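PDB 3JST: putative pterin-4-alpha-carbinolamine dehydratase from Brucella melitensis, which probably catalyses the dehydration of 4a-hydroxytetrahydrobiopterin to 6,7-dihydrobiopterin, a step in the recycling of the pterin cofactor. Local coordinates for residues Q22-G26 / R27-T31; W62-Y66 / N67-V71. One frame throughout, in Å; residues are numbered along the deposited sequence.

Contact 1. Residues Q22-G26 / R27-T31; sequences QKVDG and REAIT
Gln22 and Thr31 form an antiparallel hydrogen-bonded pair at the open end of a beta hairpin, which joins the short strand 22-23, outermost in the sheet within this chain, to strand 30-35. The backbone evidence is reciprocal: Gln22 N donates to Thr31 O at 2.9 Å, and Thr31 N returns a bond to Gln22 O. Lys23 and Ile30 follow as a non-hydrogen-bonded pair. Beyond them the chains part into a loop, bridged by a nearly straight bond (176° at the hydrogen) from Val24 N to Ala29 O. At the far end a type II turn runs from Val24 to Arg27, with Gly26 at positive phi and Arg27 N bound to Val24 O at 3.0 Å.

Among the apolar groups, Val24 points into the loop and splits its two methyls. CG1, anti to the backbone N (chi1 173°), lies 3.5 Å from Arg27 CB, the two side chains running alongside each other. CG2 meets Thr31 CB at 3.7 Å, the Val24 and Thr31 side chains crossing at about a right angle, and more loosely Ala29 CB. Thr72 of the neighbouring strand 68-73 touches Val24, Ala29 and Thr31.

The polar side-chain contribution comes from Lys23, which stays extended until a bend at chi4 (-58°) turns its ammonium over the turn. There NZ reaches Arg27 O at 2.8 Å, from above the carbonyl plane, while Glu28 OE2 remains beyond salt-bridge distance. The same NZ also donates to Val24 O at 3.0 Å, so that this oxygen is gripped by Lys23 NZ and Arg27 N from opposite faces of its plane.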
loop_
_atom_site.group_PDB
_atom_site.type_symbol
_atom_site.label_atom_id
_atom_site.label_comp_id
_atom_site.label_asym_id
_atom_site.label_seq_id
_atom_site.Cartn_x
_atom_site.Cartn_y
_atom_site.Cartn_z
ATOM N N GLN A 22 7.103 3.399 3.910
ATOM C CA GLN A 22 7.490 4.679 4.505
ATOM C C GLN A 22 6.403 5.715 4.262
ATOM O O GLN A 22 5.604 5.579 3.339
ATOM C CB GLN A 22 8.809 5.180 3.897
ATOM C CG GLN A 22 9.959 4.171 3.931
ATOM C CD GLN A 22 11.173 4.629 3.125
ATOM O OE1 GLN A 22 11.249 5.784 2.686
ATOM N NE2 GLN A 22 12.124 3.719 2.918
ATOM N N LYS A 23 6.381 6.754 5.088
ATOM C CA LYS A 23 5.504 7.891 4.848
ATOM C C LYS A 23 6.008 8.637 3.621
ATOM O O LYS A 23 7.209 8.816 3.454
ATOM C CB LYS A 23 5.490 8.842 6.048
ATOM C CG LYS A 23 4.553 10.032 5.861
ATOM C CD LYS A 23 4.588 10.989 7.045
ATOM C CE LYS A 23 3.715 12.211 6.786
ATOM N NZ LYS A 23 4.139 12.937 5.548
ATOM N N VAL A 24 5.090 9.071 2.766
ATOM C CA VAL A 24 5.466 9.878 1.611
ATOM C C VAL A 24 5.856 11.268 2.097
ATOM O O VAL A 24 5.142 11.886 2.883
ATOM C CB VAL A 24 4.339 9.969 0.571
ATOM C CG1 VAL A 24 4.713 10.960 -0.551
ATOM C CG2 VAL A 24 4.048 8.595 0.000
ATOM N N ASP A 25 7.012 11.733 1.636
ATOM C CA ASP A 25 7.559 13.023 2.032
ATOM C C ASP A 25 6.586 14.143 1.669
ATOM O O ASP A 25 6.254 14.325 0.500
ATOM C CB ASP A 25 8.908 13.237 1.332
ATOM C CG ASP A 25 9.763 14.278 2.006
ATOM O OD1 ASP A 25 9.259 15.029 2.873
ATOM O OD2 ASP A 25 10.958 14.342 1.662
ATOM N N GLY A 26 6.111 14.869 2.677
ATOM C CA GLY A 26 5.166 15.973 2.471
ATOM C C GLY A 26 3.727 15.565 2.179
ATOM O O GLY A 26 2.906 16.411 1.828
ATOM N N ARG A 27 3.404 14.280 2.326
ATOM C CA ARG A 27 2.078 13.779 1.949
ATOM C C ARG A 27 1.504 12.848 3.003
ATOM O O ARG A 27 2.233 12.092 3.640
ATOM C CB ARG A 27 2.148 13.042 0.607
ATOM C CG ARG A 27 2.531 13.908 -0.593
ATOM C CD ARG A 27 1.442 14.928 -0.945
ATOM N NE ARG A 27 0.137 14.297 -1.149
ATOM C CZ ARG A 27 -0.273 13.715 -2.278
ATOM N NH1 ARG A 27 0.508 13.665 -3.356
ATOM N NH2 ARG A 27 -1.483 13.165 -2.325
ATOM N N GLU A 28 0.188 12.909 3.182
ATOM C CA GLU A 28 -0.518 11.986 4.071
ATOM C C GLU A 28 -0.798 10.694 3.306
ATOM O O GLU A 28 -1.922 10.432 2.868
ATOM C CB GLU A 28 -1.813 12.613 4.594
ATOM C CG GLU A 28 -1.610 13.912 5.358
ATOM C CD GLU A 28 -0.721 13.751 6.576
ATOM O OE1 GLU A 28 -0.872 12.744 7.305
ATOM O OE2 GLU A 28 0.128 14.637 6.807
ATOM N N ALA A 29 0.256 9.905 3.141
ATOM C CA ALA A 29 0.204 8.677 2.366
ATOM C C ALA A 29 1.421 7.819 2.703
ATOM O O ALA A 29 2.427 8.326 3.218
ATOM C CB ALA A 29 0.163 8.999 0.862
ATOM N N ILE A 30 1.328 6.524 2.421
ATOM C CA ILE A 30 2.461 5.616 2.624
ATOM C C ILE A 30 2.837 4.946 1.311
ATOM O O ILE A 30 2.004 4.817 0.407
ATOM C CB ILE A 30 2.177 4.558 3.721
ATOM C CG1 ILE A 30 0.986 3.664 3.345
ATOM C CG2 ILE A 30 1.934 5.253 5.062
ATOM C CD1 ILE A 30 0.725 2.525 4.339
ATOM N N THR A 31 4.093 4.527 1.203
ATOM C CA THR A 31 4.606 4.024 -0.057
ATOM C C THR A 31 5.658 2.929 0.120
ATOM O O THR A 31 6.408 2.915 1.096
ATOM C CB THR A 31 5.178 5.186 -0.925
ATOM O OG1 THR A 31 5.434 4.717 -2.257
ATOM C CG2 THR A 31 6.460 5.764 -0.315
#

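Contact 2. Residues W62-Y66 / N67-V71; sequences WFNAY and NRVDV
Asn64 CG lies anti to the backbone N (chi1 164°) and the amide is turned by chi2 -111° toward the turn of a tight beta hairpin, which puts ND2 2.9 Å from Arg68 O across the strands. Phe63 and Arg68, the latter bent at chi3, lie side by side on the other side of the sheet. The hairpin pairs strand 61-65 with strand 68-73 through a two-residue type II' turn, Tyr66-Asn67. Its ladder is regular: Phe63 and Asp70 exchange two backbone bonds, as do Ala65 and Arg68.

Asn64 ND2 also donates to Tyr66 O at 2.9 Å, so one amide group ties the turn to the first residue of the returning strand. Both acceptors are approached from above their carbonyl planes.

On the side of the sheet that carries Phe63, Ala65, Arg68 and Asp70, Arg68 NH1 lies at the Phe63 ring edge, in plane, 4.0 Å from CE2, with ring and guanidinium planes 35° apart; this is no cation-pi stack. Ala65 CB sits over one guanidinium face, and Asp70 OD1 is hydrogen-bonded to Ser33 OG in strand 30-35. On the other side, the Trp62 indole runs alongside Val69 and touches Met46 and Ala49 of helix 39-56. Its CE3 lies 4.2 Å from Val69 CG1.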
loop_
_atom_site.group_PDB
_atom_site.type_symbol
_atom_site.label_atom_id
_atom_site.label_comp_id
_atom_site.label_asym_id
_atom_site.label_seq_id
_atom_site.Cartn_x
_atom_site.Cartn_y
_atom_site.Cartn_z
ATOM N N TRP A 62 -0.564 3.299 -8.146
ATOM C CA TRP A 62 0.614 2.480 -8.416
ATOM C C TRP A 62 1.163 2.577 -9.832
ATOM O O TRP A 62 0.434 2.819 -10.787
ATOM C CB TRP A 62 0.398 1.011 -7.993
ATOM C CG TRP A 62 -0.783 0.283 -8.574
ATOM C CD1 TRP A 62 -1.749 0.779 -9.412
ATOM C CD2 TRP A 62 -1.145 -1.085 -8.316
ATOM N NE1 TRP A 62 -2.671 -0.201 -9.702
ATOM C CE2 TRP A 62 -2.325 -1.351 -9.041
ATOM C CE3 TRP A 62 -0.576 -2.114 -7.548
ATOM C CZ2 TRP A 62 -2.949 -2.605 -9.024
ATOM C CZ3 TRP A 62 -1.199 -3.360 -7.529
ATOM C CH2 TRP A 62 -2.373 -3.592 -8.265
ATOM N N PHE A 63 2.481 2.409 -9.920
ATOM C CA PHE A 63 3.237 2.546 -11.157
ATOM C C PHE A 63 3.989 1.245 -11.369
ATOM O O PHE A 63 4.554 0.699 -10.417
ATOM C CB PHE A 63 4.228 3.713 -11.032
ATOM C CG PHE A 63 5.232 3.796 -12.156
ATOM C CD1 PHE A 63 4.917 4.441 -13.344
ATOM C CD2 PHE A 63 6.501 3.233 -12.020
ATOM C CE1 PHE A 63 5.846 4.521 -14.381
ATOM C CE2 PHE A 63 7.437 3.311 -13.051
ATOM C CZ PHE A 63 7.111 3.955 -14.231
ATOM N N ASN A 64 3.993 0.754 -12.605
ATOM C CA ASN A 64 4.773 -0.431 -12.967
ATOM C C ASN A 64 5.642 -0.152 -14.190
ATOM O O ASN A 64 5.223 0.534 -15.122
ATOM C CB ASN A 64 3.843 -1.633 -13.204
ATOM C CG ASN A 64 4.521 -2.776 -13.948
ATOM O OD1 ASN A 64 4.183 -3.054 -15.095
ATOM N ND2 ASN A 64 5.477 -3.441 -13.300
ATOM N N ALA A 65 6.867 -0.661 -14.148
ATOM C CA ALA A 65 7.782 -0.639 -15.282
ATOM C C ALA A 65 8.569 -1.943 -15.238
ATOM O O ALA A 65 9.441 -2.110 -14.392
ATOM C CB ALA A 65 8.720 0.557 -15.200
ATOM N N TYR A 66 8.226 -2.870 -16.129
ATOM C CA TYR A 66 8.793 -4.220 -16.132
ATOM C C TYR A 66 8.667 -4.878 -14.744
ATOM O O TYR A 66 7.559 -5.231 -14.338
ATOM C CB TYR A 66 10.239 -4.209 -16.671
ATOM C CG TYR A 66 10.830 -5.594 -16.879
ATOM C CD1 TYR A 66 10.244 -6.492 -17.762
ATOM C CD2 TYR A 66 11.968 -6.006 -16.189
ATOM C CE1 TYR A 66 10.762 -7.764 -17.948
ATOM C CE2 TYR A 66 12.500 -7.280 -16.373
ATOM C CZ TYR A 66 11.891 -8.153 -17.253
ATOM O OH TYR A 66 12.409 -9.414 -17.451
ATOM N N ASN A 67 9.766 -4.998 -14.001
ATOM C CA ASN A 67 9.756 -5.736 -12.732
ATOM C C ASN A 67 9.575 -4.869 -11.483
ATOM O O ASN A 67 9.589 -5.388 -10.359
ATOM C CB ASN A 67 11.032 -6.573 -12.602
ATOM C CG ASN A 67 12.292 -5.725 -12.550
ATOM O OD1 ASN A 67 12.311 -4.580 -13.008
ATOM N ND2 ASN A 67 13.357 -6.291 -11.997
ATOM N N ARG A 68 9.407 -3.561 -11.674
ATOM C CA ARG A 68 9.224 -2.630 -10.559
ATOM C C ARG A 68 7.763 -2.259 -10.409
ATOM O O ARG A 68 7.107 -1.935 -11.397
ATOM C CB ARG A 68 10.030 -1.348 -10.782
ATOM C CG ARG A 68 11.531 -1.547 -10.732
ATOM C CD ARG A 68 12.288 -0.245 -10.959
ATOM N NE ARG A 68 12.436 0.076 -12.383
ATOM C CZ ARG A 68 11.900 1.125 -13.014
ATOM N NH1 ARG A 68 11.148 2.018 -12.373
ATOM N NH2 ARG A 68 12.133 1.292 -14.314
ATOM N N VAL A 69 7.262 -2.298 -9.174
ATOM C CA VAL A 69 5.946 -1.753 -8.857
ATOM C C VAL A 69 6.060 -0.794 -7.672
ATOM O O VAL A 69 6.439 -1.207 -6.574
ATOM C CB VAL A 69 4.909 -2.849 -8.509
ATOM C CG1 VAL A 69 3.517 -2.236 -8.441
ATOM C CG2 VAL A 69 4.956 -3.985 -9.520
ATOM N N ASP A 70 5.755 0.482 -7.911
ATOM C CA ASP A 70 5.745 1.493 -6.860
ATOM C C ASP A 70 4.309 1.744 -6.443
ATOM O O ASP A 70 3.472 2.057 -7.282
ATOM C CB ASP A 70 6.362 2.803 -7.360
ATOM C CG ASP A 70 7.773 2.622 -7.874
ATOM O OD1 ASP A 70 8.531 1.839 -7.271
ATOM O OD2 ASP A 70 8.115 3.254 -8.894
ATOM N N VAL A 71 4.039 1.618 -5.145
ATOM C CA VAL A 71 2.691 1.765 -4.607
ATOM C C VAL A 71 2.623 2.918 -3.609
ATOM O O VAL A 71 3.481 3.032 -2.730
ATOM C CB VAL A 71 2.239 0.473 -3.892
ATOM C CG1 VAL A 71 0.796 0.599 -3.412
ATOM C CG2 VAL A 71 2.405 -0.736 -4.809
#

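Both contacts are surface hairpins of the same four-stranded antiparallel sheet, and each includes one of the strands outermost within this chain, 22-23 or 61-65. Their centres are about 17 Å apart, yet they meet where strands 30-35 and 68-73 run as neighbours: Thr31 OG1 lies 2.6 Å from Val71 O, a probable hydrogen bond. Contact 1 has only two paired positions before a wide loop, which is held by a lysine ammonium on backbone carbonyls and by valine. Contact 2 is paired right up to its two-residue turn, where a neutral amide does the comparable work. One buried residue of each reaches a helix: Ile30 touches Leu15 of helix 8-16, and Val71 touches Met92 of helix 83-96.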